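Local coordinates for ABC transporter substrate-binding protein (Rhizobium radiobacter, PDB 6TFX), which binds the opine mannopinic acid as the solute-binding protein of an ABC transporter and probably hands it over for import into the bacterium, at residues H273-A278 with C453-T458; A248-L253 with V295-N300; Q269-T274 with G356-N361; S416-A421 with K446-N451. All coordinates share one frame; numbering follows the deposited sequence.

Contact 1: residues H273-A278 with C453-T458. With MG (magnesium ion), chain G.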
loop_
_atom_site.group_PDB
_atom_site.type_symbol
_atom_site.label_atom_id
_atom_site.label_comp_id
_atom_site.label_asym_id
_atom_site.label_seq_id
_atom_site.Cartn_x
_atom_site.Cartn_y
_atom_site.Cartn_z
ATOM N N HIS A 273 -25.959 5.193 4.609
ATOM C CA HIS A 273 -27.130 4.304 4.824
ATOM C C HIS A 273 -27.543 3.520 3.560
ATOM O O HIS A 273 -28.425 2.656 3.645
ATOM C CB HIS A 273 -28.344 5.072 5.391
ATOM C CG HIS A 273 -28.205 5.444 6.832
ATOM N ND1 HIS A 273 -28.096 4.481 7.820
ATOM C CD2 HIS A 273 -28.223 6.666 7.415
ATOM C CE1 HIS A 273 -28.017 5.150 8.968
ATOM N NE2 HIS A 273 -28.097 6.460 8.777
ATOM N N THR A 274 -26.946 3.831 2.380
ATOM C CA THR A 274 -27.340 3.070 1.205
ATOM C C THR A 274 -26.149 2.270 0.601
ATOM O O THR A 274 -26.243 1.792 -0.536
ATOM C CB THR A 274 -28.106 3.935 0.200
ATOM O OG1 THR A 274 -28.619 3.078 -0.842
ATOM C CG2 THR A 274 -27.275 5.094 -0.356
ATOM N N VAL A 275 -25.058 2.105 1.381
ATOM C CA VAL A 275 -23.975 1.213 0.977
ATOM C C VAL A 275 -24.147 -0.027 1.857
ATOM O O VAL A 275 -24.621 0.064 3.006
ATOM C CB VAL A 275 -22.542 1.798 1.061
ATOM C CG1 VAL A 275 -22.384 3.027 0.174
ATOM C CG2 VAL A 275 -22.152 2.105 2.496
ATOM N N ASN A 276 -23.753 -1.183 1.332
ATOM C CA ASN A 276 -23.902 -2.400 2.112
ATOM C C ASN A 276 -22.641 -3.234 1.978
ATOM O O ASN A 276 -22.536 -4.090 1.106
ATOM C CB ASN A 276 -25.165 -3.155 1.688
ATOM C CG ASN A 276 -25.555 -4.211 2.690
ATOM O OD1 ASN A 276 -24.706 -4.826 3.351
ATOM N ND2 ASN A 276 -26.853 -4.450 2.815
ATOM N N ALA A 277 -21.683 -2.987 2.863
ATOM C CA ALA A 277 -20.406 -3.688 2.804
ATOM C C ALA A 277 -20.568 -5.193 3.011
ATOM O O ALA A 277 -19.901 -5.990 2.327
ATOM C CB ALA A 277 -19.450 -3.094 3.834
ATOM N N ALA A 278 -21.464 -5.601 3.947
ATOM C CA ALA A 278 -21.661 -7.054 4.195
ATOM C C ALA A 278 -22.122 -7.786 2.935
ATOM O O ALA A 278 -21.649 -8.900 2.657
ATOM C CB ALA A 278 -22.647 -7.280 5.333
ATOM N N CYS A 453 -16.841 11.126 7.436
ATOM C CA CYS A 453 -15.796 11.622 6.548
ATOM C C CYS A 453 -15.449 10.533 5.531
ATOM O O CYS A 453 -15.046 10.821 4.405
ATOM C CB CYS A 453 -14.581 12.005 7.376
ATOM S SG CYS A 453 -14.946 13.329 8.550
ATOM N N ALA A 454 -15.604 9.270 5.943
ATOM C CA ALA A 454 -15.319 8.144 5.075
ATOM C C ALA A 454 -16.270 7.037 5.447
ATOM O O ALA A 454 -16.711 6.962 6.606
ATOM C CB ALA A 454 -13.879 7.679 5.239
ATOM N N ILE A 455 -16.633 6.233 4.455
ATOM C CA ILE A 455 -17.550 5.103 4.632
ATOM C C ILE A 455 -16.760 3.854 4.309
ATOM O O ILE A 455 -16.298 3.677 3.182
ATOM C CB ILE A 455 -18.787 5.230 3.706
ATOM C CG1 ILE A 455 -19.532 6.566 3.926
ATOM C CG2 ILE A 455 -19.701 4.005 3.933
ATOM C CD1 ILE A 455 -20.425 6.920 2.730
ATOM N N PRO A 456 -16.591 2.962 5.287
ATOM C CA PRO A 456 -15.809 1.752 5.016
ATOM C C PRO A 456 -16.592 0.762 4.196
ATOM O O PRO A 456 -17.826 0.640 4.325
ATOM C CB PRO A 456 -15.544 1.165 6.403
ATOM C CG PRO A 456 -16.623 1.704 7.261
ATOM C CD PRO A 456 -17.046 3.038 6.692
ATOM N N LEU A 457 -15.869 0.052 3.345
ATOM C CA LEU A 457 -16.504 -0.977 2.545
ATOM C C LEU A 457 -15.907 -2.282 3.023
ATOM O O LEU A 457 -15.990 -2.580 4.210
ATOM C CB LEU A 457 -16.285 -0.705 1.044
ATOM C CG LEU A 457 -16.691 0.714 0.597
ATOM C CD1 LEU A 457 -16.358 0.932 -0.804
ATOM C CD2 LEU A 457 -18.150 0.958 0.846
ATOM N N THR A 458 -15.304 -3.042 2.131
ATOM C CA THR A 458 -14.678 -4.305 2.502
ATOM C C THR A 458 -13.157 -4.118 2.521
ATOM O O THR A 458 -12.639 -3.165 1.921
ATOM C CB THR A 458 -14.999 -5.346 1.413
ATOM O OG1 THR A 458 -14.696 -4.765 0.127
ATOM C CG2 THR A 458 -16.445 -5.822 1.476
HETATM MG MG MG G . -13.368 13.665 9.369
#

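Contact 2: residues A248-L253 with V295-N300. With N72 ((2~{R})-2-[[(3~{R},4~{R},5~{S})-3,4,5,6-tetrakis(oxidanyl)-2-oxidanylidene-hexyl]amino]pentanedioic acid), chain C.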
loop_
_atom_site.group_PDB
_atom_site.type_symbol
_atom_site.label_atom_id
_atom_site.label_comp_id
_atom_site.label_asym_id
_atom_site.label_seq_id
_atom_site.Cartn_x
_atom_site.Cartn_y
_atom_site.Cartn_z
ATOM N N ALA A 248 -4.693 -7.375 4.379
ATOM C CA ALA A 248 -5.912 -7.039 3.659
ATOM C C ALA A 248 -5.942 -5.524 3.454
ATOM O O ALA A 248 -5.618 -4.747 4.366
ATOM C CB ALA A 248 -7.112 -7.484 4.459
ATOM N N GLU A 249 -6.295 -5.097 2.233
ATOM C CA GLU A 249 -6.360 -3.662 1.948
ATOM C C GLU A 249 -7.800 -3.196 2.149
ATOM O O GLU A 249 -8.718 -3.811 1.595
ATOM C CB GLU A 249 -5.941 -3.410 0.487
ATOM C CG GLU A 249 -4.492 -3.782 0.232
ATOM C CD GLU A 249 -4.112 -3.487 -1.203
ATOM O OE1 GLU A 249 -4.434 -4.312 -2.087
ATOM O OE2 GLU A 249 -3.508 -2.420 -1.448
ATOM N N LEU A 250 -8.004 -2.154 2.965
ATOM C CA LEU A 250 -9.362 -1.659 3.216
ATOM C C LEU A 250 -9.748 -0.630 2.183
ATOM O O LEU A 250 -9.005 0.347 1.981
ATOM C CB LEU A 250 -9.450 -1.005 4.612
ATOM C CG LEU A 250 -10.752 -0.289 5.010
ATOM C CD1 LEU A 250 -11.959 -1.214 4.974
ATOM C CD2 LEU A 250 -10.615 0.344 6.372
ATOM N N ASN A 251 -10.954 -0.809 1.601
ATOM C CA ASN A 251 -11.519 0.112 0.628
ATOM C C ASN A 251 -12.498 1.016 1.350
ATOM O O ASN A 251 -13.335 0.514 2.110
ATOM C CB ASN A 251 -12.288 -0.675 -0.441
ATOM C CG ASN A 251 -11.432 -1.759 -1.047
ATOM O OD1 ASN A 251 -11.673 -2.973 -0.846
ATOM N ND2 ASN A 251 -10.395 -1.345 -1.745
ATOM N N LEU A 252 -12.394 2.323 1.132
ATOM C CA LEU A 252 -13.338 3.262 1.739
ATOM C C LEU A 252 -13.766 4.254 0.690
ATOM O O LEU A 252 -12.982 4.526 -0.236
ATOM C CB LEU A 252 -12.671 4.089 2.839
ATOM C CG LEU A 252 -12.240 3.324 4.092
ATOM C CD1 LEU A 252 -10.710 3.337 4.231
ATOM C CD2 LEU A 252 -12.872 3.945 5.321
ATOM N N LEU A 253 -14.943 4.871 0.886
ATOM C CA LEU A 253 -15.360 6.038 0.095
ATOM C C LEU A 253 -14.975 7.217 0.978
ATOM O O LEU A 253 -15.603 7.429 2.033
ATOM C CB LEU A 253 -16.897 6.050 -0.090
ATOM C CG LEU A 253 -17.442 4.963 -0.979
ATOM C CD1 LEU A 253 -18.969 4.864 -0.822
ATOM C CD2 LEU A 253 -17.077 5.256 -2.438
ATOM N N VAL A 295 -12.856 2.563 10.159
ATOM C CA VAL A 295 -12.246 3.282 9.058
ATOM C C VAL A 295 -10.747 3.020 8.895
ATOM O O VAL A 295 -10.075 3.729 8.141
ATOM C CB VAL A 295 -12.553 4.795 9.177
ATOM C CG1 VAL A 295 -14.046 5.063 8.955
ATOM C CG2 VAL A 295 -12.087 5.346 10.537
ATOM N N ILE A 296 -10.240 1.988 9.566
ATOM C CA ILE A 296 -8.876 1.500 9.428
ATOM C C ILE A 296 -8.949 -0.026 9.290
ATOM O O ILE A 296 -9.926 -0.629 9.745
ATOM C CB ILE A 296 -7.937 1.951 10.577
ATOM C CG1 ILE A 296 -8.198 1.162 11.885
ATOM C CG2 ILE A 296 -7.997 3.482 10.781
ATOM C CD1 ILE A 296 -7.222 1.562 12.998
ATOM N N PRO A 297 -7.943 -0.665 8.666
ATOM C CA PRO A 297 -8.012 -2.134 8.479
ATOM C C PRO A 297 -8.091 -2.890 9.811
ATOM O O PRO A 297 -7.557 -2.430 10.825
ATOM C CB PRO A 297 -6.727 -2.461 7.716
ATOM C CG PRO A 297 -6.399 -1.167 6.957
ATOM C CD PRO A 297 -6.742 -0.096 8.008
ATOM N N SER A 298 -8.764 -4.051 9.807
ATOM C CA SER A 298 -9.009 -4.792 11.060
ATOM C C SER A 298 -7.722 -5.228 11.744
ATOM O O SER A 298 -7.695 -5.373 12.974
ATOM C CB SER A 298 -9.934 -5.982 10.826
ATOM O OG SER A 298 -9.285 -6.924 9.991
ATOM N N ASN A 299 -6.658 -5.439 10.944
ATOM C CA ASN A 299 -5.368 -5.868 11.465
ATOM C C ASN A 299 -4.595 -4.570 11.751
ATOM O O ASN A 299 -3.769 -4.123 10.937
ATOM C CB ASN A 299 -4.676 -6.749 10.407
ATOM C CG ASN A 299 -3.168 -6.756 10.378
ATOM O OD1 ASN A 299 -2.538 -6.350 9.381
ATOM N ND2 ASN A 299 -2.565 -7.205 11.466
ATOM N N ASN A 300 -5.006 -3.887 12.804
ATOM C CA ASN A 300 -4.326 -2.732 13.343
ATOM C C ASN A 300 -4.379 -2.788 14.841
ATOM O O ASN A 300 -5.472 -2.904 15.409
ATOM C CB ASN A 300 -4.970 -1.420 12.926
ATOM C CG ASN A 300 -4.346 -0.830 11.709
ATOM O OD1 ASN A 300 -3.367 -0.109 11.791
ATOM N ND2 ASN A 300 -4.913 -1.116 10.563
HETATM O OAB N72 C . -11.380 -4.501 -5.072
HETATM C CAF N72 C . -10.581 -3.530 -4.368
HETATM C CAG N72 C . -9.230 -3.104 -5.034
HETATM O OAC N72 C . -8.816 -3.969 -6.042
HETATM C CAH N72 C . -8.220 -2.635 -3.985
HETATM O OAM N72 C . -8.391 -2.893 -2.644
HETATM C CAI N72 C . -6.718 -2.787 -3.848
HETATM O OAD N72 C . -6.285 -4.001 -4.421
HETATM C CAJ N72 C . -5.981 -1.522 -4.216
HETATM O OAE N72 C . -6.595 -0.429 -4.122
HETATM C CAK N72 C . -4.523 -1.594 -4.753
HETATM N N N72 C . -3.589 -1.045 -3.800
HETATM C CA N72 C . -2.838 0.122 -4.068
HETATM C C N72 C . -3.229 0.975 -5.243
HETATM O O N72 C . -4.016 1.996 -5.370
HETATM C CB N72 C . -2.560 0.870 -2.761
HETATM C CG N72 C . -2.257 2.368 -2.799
HETATM C CD N72 C . -1.369 2.837 -1.644
HETATM O OE1 N72 C . -0.508 2.068 -1.106
HETATM O OE2 N72 C . -1.493 4.014 -1.240
HETATM O OXT N72 C . -2.532 0.499 -6.158
#

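Contact 3: residues Q269-T274 with G356-N361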
loop_
_atom_site.group_PDB
_atom_site.type_symbol
_atom_site.label_atom_id
_atom_site.label_comp_id
_atom_site.label_asym_id
_atom_site.label_seq_id
_atom_site.Cartn_x
_atom_site.Cartn_y
_atom_site.Cartn_z
ATOM N N GLN A 269 -24.599 11.063 5.610
ATOM C CA GLN A 269 -25.303 9.994 6.315
ATOM C C GLN A 269 -26.201 9.218 5.348
ATOM O O GLN A 269 -26.233 7.983 5.384
ATOM C CB GLN A 269 -26.158 10.574 7.445
ATOM C CG GLN A 269 -25.315 11.108 8.602
ATOM C CD GLN A 269 -26.157 11.898 9.582
ATOM O OE1 GLN A 269 -27.180 12.510 9.225
ATOM N NE2 GLN A 269 -25.726 11.908 10.846
ATOM N N ALA A 270 -26.882 9.946 4.436
ATOM C CA ALA A 270 -27.734 9.285 3.448
ATOM C C ALA A 270 -26.893 8.309 2.612
ATOM O O ALA A 270 -27.311 7.190 2.390
ATOM C CB ALA A 270 -28.402 10.316 2.547
ATOM N N LEU A 271 -25.690 8.735 2.177
ATOM C CA LEU A 271 -24.834 7.847 1.377
ATOM C C LEU A 271 -24.435 6.626 2.186
ATOM O O LEU A 271 -24.532 5.505 1.687
ATOM C CB LEU A 271 -23.592 8.604 0.861
ATOM C CG LEU A 271 -22.680 7.852 -0.107
ATOM C CD1 LEU A 271 -23.428 7.438 -1.391
ATOM C CD2 LEU A 271 -21.471 8.717 -0.462
ATOM N N ALA A 272 -24.017 6.841 3.450
ATOM C CA ALA A 272 -23.566 5.742 4.317
ATOM C C ALA A 272 -24.692 4.720 4.553
ATOM O O ALA A 272 -24.404 3.522 4.671
ATOM C CB ALA A 272 -23.079 6.285 5.656
ATOM N N HIS A 273 -25.959 5.193 4.609
ATOM C CA HIS A 273 -27.130 4.304 4.824
ATOM C C HIS A 273 -27.543 3.520 3.560
ATOM O O HIS A 273 -28.425 2.656 3.645
ATOM C CB HIS A 273 -28.344 5.072 5.391
ATOM C CG HIS A 273 -28.205 5.444 6.832
ATOM N ND1 HIS A 273 -28.096 4.481 7.820
ATOM C CD2 HIS A 273 -28.223 6.666 7.415
ATOM C CE1 HIS A 273 -28.017 5.150 8.968
ATOM N NE2 HIS A 273 -28.097 6.460 8.777
ATOM N N THR A 274 -26.946 3.831 2.380
ATOM C CA THR A 274 -27.340 3.070 1.205
ATOM C C THR A 274 -26.149 2.270 0.601
ATOM O O THR A 274 -26.243 1.792 -0.536
ATOM C CB THR A 274 -28.106 3.935 0.200
ATOM O OG1 THR A 274 -28.619 3.078 -0.842
ATOM C CG2 THR A 274 -27.275 5.094 -0.356
ATOM N N GLY A 356 -30.865 4.341 -2.374
ATOM C CA GLY A 356 -31.036 5.433 -1.427
ATOM C C GLY A 356 -31.132 6.806 -2.047
ATOM O O GLY A 356 -31.166 7.799 -1.321
ATOM N N GLY A 357 -31.154 6.857 -3.375
ATOM C CA GLY A 357 -31.336 8.122 -4.080
ATOM C C GLY A 357 -30.111 8.766 -4.699
ATOM O O GLY A 357 -30.201 9.940 -5.095
ATOM N N PHE A 358 -28.988 8.024 -4.814
ATOM C CA PHE A 358 -27.778 8.594 -5.423
ATOM C C PHE A 358 -27.555 8.024 -6.788
ATOM O O PHE A 358 -27.517 6.796 -6.932
ATOM C CB PHE A 358 -26.531 8.311 -4.573
ATOM C CG PHE A 358 -26.528 9.049 -3.254
ATOM C CD1 PHE A 358 -27.157 8.514 -2.139
ATOM C CD2 PHE A 358 -25.862 10.269 -3.120
ATOM C CE1 PHE A 358 -27.155 9.199 -0.920
ATOM C CE2 PHE A 358 -25.839 10.947 -1.896
ATOM C CZ PHE A 358 -26.487 10.408 -0.801
ATOM N N THR A 359 -27.348 8.906 -7.798
ATOM C CA THR A 359 -26.994 8.412 -9.110
ATOM C C THR A 359 -25.533 8.750 -9.272
ATOM O O THR A 359 -25.173 9.917 -9.443
ATOM C CB THR A 359 -27.820 9.061 -10.227
ATOM O OG1 THR A 359 -29.201 8.860 -9.960
ATOM C CG2 THR A 359 -27.468 8.474 -11.590
ATOM N N LEU A 360 -24.691 7.736 -9.174
ATOM C CA LEU A 360 -23.253 7.901 -9.277
ATOM C C LEU A 360 -22.823 7.736 -10.730
ATOM O O LEU A 360 -23.233 6.784 -11.398
ATOM C CB LEU A 360 -22.609 6.833 -8.359
ATOM C CG LEU A 360 -21.130 6.843 -8.144
ATOM C CD1 LEU A 360 -20.638 8.216 -7.666
ATOM C CD2 LEU A 360 -20.757 5.742 -7.159
ATOM N N ASN A 361 -22.091 8.721 -11.248
ATOM C CA ASN A 361 -21.528 8.681 -12.594
ATOM C C ASN A 361 -20.028 8.417 -12.382
ATOM O O ASN A 361 -19.367 9.132 -11.624
ATOM C CB ASN A 361 -21.734 10.026 -13.312
ATOM C CG ASN A 361 -20.975 10.167 -14.616
ATOM O OD1 ASN A 361 -20.242 11.152 -14.842
ATOM N ND2 ASN A 361 -21.123 9.200 -15.499
#

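Contact 4: residues S416-A421 with K446-N451. With MG (magnesium ion), chain G.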
loop_
_atom_site.group_PDB
_atom_site.type_symbol
_atom_site.label_atom_id
_atom_site.label_comp_id
_atom_site.label_asym_id
_atom_site.label_seq_id
_atom_site.Cartn_x
_atom_site.Cartn_y
_atom_site.Cartn_z
ATOM N N SER A 416 -10.738 13.172 2.287
ATOM C CA SER A 416 -11.993 13.678 2.851
ATOM C C SER A 416 -11.847 15.071 3.426
ATOM O O SER A 416 -12.858 15.719 3.700
ATOM C CB SER A 416 -12.502 12.729 3.935
ATOM O OG SER A 416 -11.585 12.708 5.016
ATOM N N HIS A 417 -10.590 15.534 3.640
ATOM C CA HIS A 417 -10.314 16.821 4.288
ATOM C C HIS A 417 -10.782 16.791 5.758
ATOM O O HIS A 417 -11.155 17.811 6.340
ATOM C CB HIS A 417 -10.874 18.010 3.481
ATOM C CG HIS A 417 -10.206 18.142 2.143
ATOM N ND1 HIS A 417 -9.316 19.165 1.884
ATOM C CD2 HIS A 417 -10.331 17.383 1.025
ATOM C CE1 HIS A 417 -8.894 18.974 0.640
ATOM N NE2 HIS A 417 -9.489 17.932 0.073
ATOM N N CYS A 418 -10.717 15.581 6.359
ATOM C CA CYS A 418 -11.101 15.328 7.751
ATOM C C CYS A 418 -10.194 16.167 8.682
ATOM O O CYS A 418 -8.990 16.286 8.434
ATOM C CB CYS A 418 -10.952 13.835 8.032
ATOM S SG CYS A 418 -11.272 13.345 9.754
ATOM N N ASN A 419 -10.772 16.726 9.761
ATOM C CA ASN A 419 -9.984 17.422 10.780
ATOM C C ASN A 419 -10.507 17.117 12.201
ATOM O O ASN A 419 -9.849 17.476 13.184
ATOM C CB ASN A 419 -9.913 18.932 10.516
ATOM C CG ASN A 419 -11.226 19.682 10.596
ATOM O OD1 ASN A 419 -12.317 19.111 10.728
ATOM N ND2 ASN A 419 -11.146 20.996 10.502
ATOM N N VAL A 420 -11.611 16.365 12.293
ATOM C CA VAL A 420 -12.351 16.103 13.542
ATOM C C VAL A 420 -11.562 15.336 14.611
ATOM O O VAL A 420 -11.880 15.466 15.812
ATOM C CB VAL A 420 -13.721 15.410 13.270
ATOM C CG1 VAL A 420 -13.575 13.947 12.818
ATOM C CG2 VAL A 420 -14.676 15.554 14.464
ATOM N N ALA A 421 -10.576 14.532 14.185
ATOM C CA ALA A 421 -9.866 13.657 15.112
ATOM C C ALA A 421 -8.412 14.047 15.349
ATOM O O ALA A 421 -7.651 13.248 15.910
ATOM C CB ALA A 421 -9.954 12.228 14.584
ATOM N N LYS A 446 -14.250 6.550 16.076
ATOM C CA LYS A 446 -15.661 6.875 16.337
ATOM C C LYS A 446 -16.004 8.265 15.798
ATOM O O LYS A 446 -17.091 8.462 15.222
ATOM C CB LYS A 446 -15.960 6.803 17.836
ATOM C CG LYS A 446 -15.992 5.369 18.353
ATOM C CD LYS A 446 -16.535 5.346 19.770
ATOM C CE LYS A 446 -16.827 3.934 20.239
ATOM N NZ LYS A 446 -15.578 3.178 20.464
ATOM N N LEU A 447 -15.082 9.231 15.962
ATOM C CA LEU A 447 -15.338 10.586 15.473
ATOM C C LEU A 447 -15.365 10.621 13.961
ATOM O O LEU A 447 -16.170 11.347 13.374
ATOM C CB LEU A 447 -14.236 11.536 15.964
ATOM C CG LEU A 447 -14.265 11.862 17.461
ATOM C CD1 LEU A 447 -12.937 12.447 17.919
ATOM C CD2 LEU A 447 -15.415 12.807 17.803
ATOM N N ILE A 448 -14.440 9.889 13.316
ATOM C CA ILE A 448 -14.386 9.929 11.831
ATOM C C ILE A 448 -15.630 9.230 11.249
ATOM O O ILE A 448 -16.227 9.710 10.276
ATOM C CB ILE A 448 -13.080 9.260 11.342
ATOM C CG1 ILE A 448 -11.833 10.041 11.883
ATOM C CG2 ILE A 448 -13.066 9.124 9.798
ATOM C CD1 ILE A 448 -10.541 9.232 11.910
ATOM N N VAL A 449 -16.013 8.091 11.845
ATOM C CA VAL A 449 -17.201 7.360 11.400
ATOM C C VAL A 449 -18.461 8.220 11.582
ATOM O O VAL A 449 -19.282 8.314 10.650
ATOM C CB VAL A 449 -17.340 6.025 12.182
ATOM C CG1 VAL A 449 -18.725 5.403 11.983
ATOM C CG2 VAL A 449 -16.256 5.047 11.751
ATOM N N SER A 450 -18.648 8.793 12.794
ATOM C CA SER A 450 -19.883 9.550 13.094
ATOM C C SER A 450 -20.022 10.826 12.293
ATOM O O SER A 450 -21.152 11.235 11.987
ATOM C CB SER A 450 -20.003 9.815 14.590
ATOM O OG SER A 450 -19.000 10.715 15.018
ATOM N N ASN A 451 -18.890 11.465 11.916
ATOM C CA ASN A 451 -18.962 12.667 11.064
ATOM C C ASN A 451 -19.069 12.246 9.582
ATOM O O ASN A 451 -19.231 13.096 8.695
ATOM C CB ASN A 451 -17.747 13.550 11.320
ATOM C CG ASN A 451 -17.968 14.329 12.587
ATOM O OD1 ASN A 451 -18.591 15.392 12.568
ATOM N ND2 ASN A 451 -17.548 13.780 13.732
HETATM MG MG MG G . -13.368 13.665 9.369
#

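Contact 1: residues H273-A278 with C453-T458
V275 and I455 meet methyl to methyl, their side chains set obliquely against each other. CG2 of I455 lies anti to its backbone N, which turns this branch toward the 273-278 segment; V275 answers with its own CG2, the branch that lies between its backbone N and carbonyl carbon. The 3.4 Å between V275 CG2 and I455 CG2 is tighter than usual, but V275 was modelled in two conformers, so the closeness is doubtful as evidence of strain. L457 reaches V275 more loosely, with CD2 4.5 Å from V275 CB. Two residues after V275, A277 faces backbone rather than side chains: its CB stands 3.5 Å from L457 O and 4.1 Å from P456 O. T458 sets its CG2 methyl 3.6 Å from A277 O, a carbonyl at the start of helix 277-284. A277 and L457 are also the nearest CA pair, at 4.8 Å. Beside these contacts, N276 N-caps helix 277-284 by accepting from Q279 N through OD1, and its own backbone N donates to Q352 of helix 340-353, the helix that also packs on V275 and L457. At the start of 453-458, C453 SG binds a magnesium ion together with C418 SG; the modelled 1.8 Å from C453 SG to magnesium is too short to trust. Between the segments themselves the geometry gives methyl and carbonyl contacts without hydrogen bonds. The start of helix 277-284 is therefore seated on strand 454-467 by van der Waals contact, apolar at V275 and methyl against carbonyl at A277, while the backbone bonds of I455 and L457 go to L253 and N251 of strand 240-255.

Contact 2: residues A248-L253 with V295-N300
L250 carries this contact by laying CD2 against the peptide that joins I296 to P297. CD2 of L250 is 3.4 Å from I296 C, while L250 CB sits 3.9 Å from P297 CG, so both the root and one branch of the side chain are engaged. Chi1 of L250 (174°) sets CG anti to the backbone N, and chi2 (59°) then puts CD2 at the I296-P297 peptide. L252 points the same way and meets V295 with the side chains at about a right angle: its CD2 is 4.0 Å from V295 CB and 3.8 Å from V295 CA. The residue between, N251, and the one before, E249, belong to the opine pocket. E249 turns away from the loop, and its carboxylate takes two hydrogen bonds from the ligand, with OE2 2.7 Å from the opine amine N and OE1 3.0 Å from hydroxyl OAD. Strand alternation thus separates an apolar face from a ligand-binding one. In the next shell the loop is shaped by its own bonds: N300 ND2 donates to P297 O at 3.0 Å, with an N-H...O angle of 162° and the acceptor close to the amide plane, and N299 centres an inverse gamma turn. Further out, S298 OG bonds to E459, and V295 O accepts from Y400 OH. Strand 240-255 is paired antiparallel with strands 381-386 and 454-467 in the mixed sheet, and the 295-300 loop lies on this strand with helix 392-400 packing against both partners through Y395.

Contact 3: residues Q269-T274 with G356-N361
A270 begins the contact with F358 from helix 265-272, its CB 3.9 Å from ring atom CE1, while its carbonyl carbon approaches the ring obliquely. L271 follows with both backbone and side chain against the ring. Its backbone N comes within 3.5 Å of F358 CE1, and its side chain crosses the phenyl group at about a right angle. CG of L271 is anti to the backbone N (chi1 -174°); beyond it, CD1 lies over the ring centre, 3.9 Å from the centroid and 9° off the normal, a CH-pi contact over the face. After the helix, T274 touches on two branches. CG2 meets F358 CD1 obliquely at 3.9 Å, and OG1, anti to its own backbone N, is 3.0 Å from G356 N and makes a weak hydrogen bond to Q352 O. G356 lacks a side chain, so T274 CB can approach its CA to 3.7 Å. G357, with positive phi, is the C-prime residue of the Schellman motif that ends helix 340-353, just ahead of strand 358-365; V353 of that helix also packs on L271, T274 and F358. In chemical terms the F358 ring packs against A270, L271 and the T274 methyl, while the T274 hydroxyl brings a polar atom close to G356, at the turn from helix 340-353 to strand 358-365.

Contact 4: residues S416-A421 with K446-N451
L447 O is gripped twice by N451, which folds back over the last turn of helix 434-450. The backbone N of N451 donates at 3.1 Å to L447 O, and its ND2 does so at 2.8 Å with an N-H...O angle of 170°. The acceptor lies only 2° from the amide plane, which fixes the rotation of the carboxamide. K446 O is held in a similar way, by S450 N and S450 OG from opposite faces of its plane. Against this bound amide comes V420, tip to tip: its CG2 is 3.5 Å from N451 ND2. The other methyl, CG1, lies between the backbone N and carbonyl carbon of V420 and packs 4.0 Å from L447 CB. A421, N-cap residue of helix 422-430, rests its CB 4.0 Å from I448 CG1. That same I448 CG1 is 4.0 Å from C418 SG, which is anti to its backbone N (chi1 176°) and binds magnesium together with C453. A weak bond from C418 N to S416 OG lies in the loop just before the metal-binding sulfur. The arrangement is that of a two-cysteine metal site, one ligand on a loop and the other just past a helix, walled on one side by aliphatic residues.

How the contacts relate
Following the chain, strand 240-255 opens contact 2, then helix 265-272 and the segment after it open contacts 3 and 1, which share H273 and T274. Contact 2 closes first, at 295-300, so it crosses both of the others. Contact 3 closes at 356-361, where strand 358-365 begins. Contact 4 then opens and closes, 416-421 with 446-451, nested inside the long loop that contact 1 completes at 453-458. Strands 240-255 and 454-467 are sheet neighbours, linking contacts 1 and 2 through probable backbone bonds such as L457 N to N251 O. Contacts 1 and 4 meet at the two-cysteine magnesium site, and V295 of contact 2 packs on V449 of contact 4.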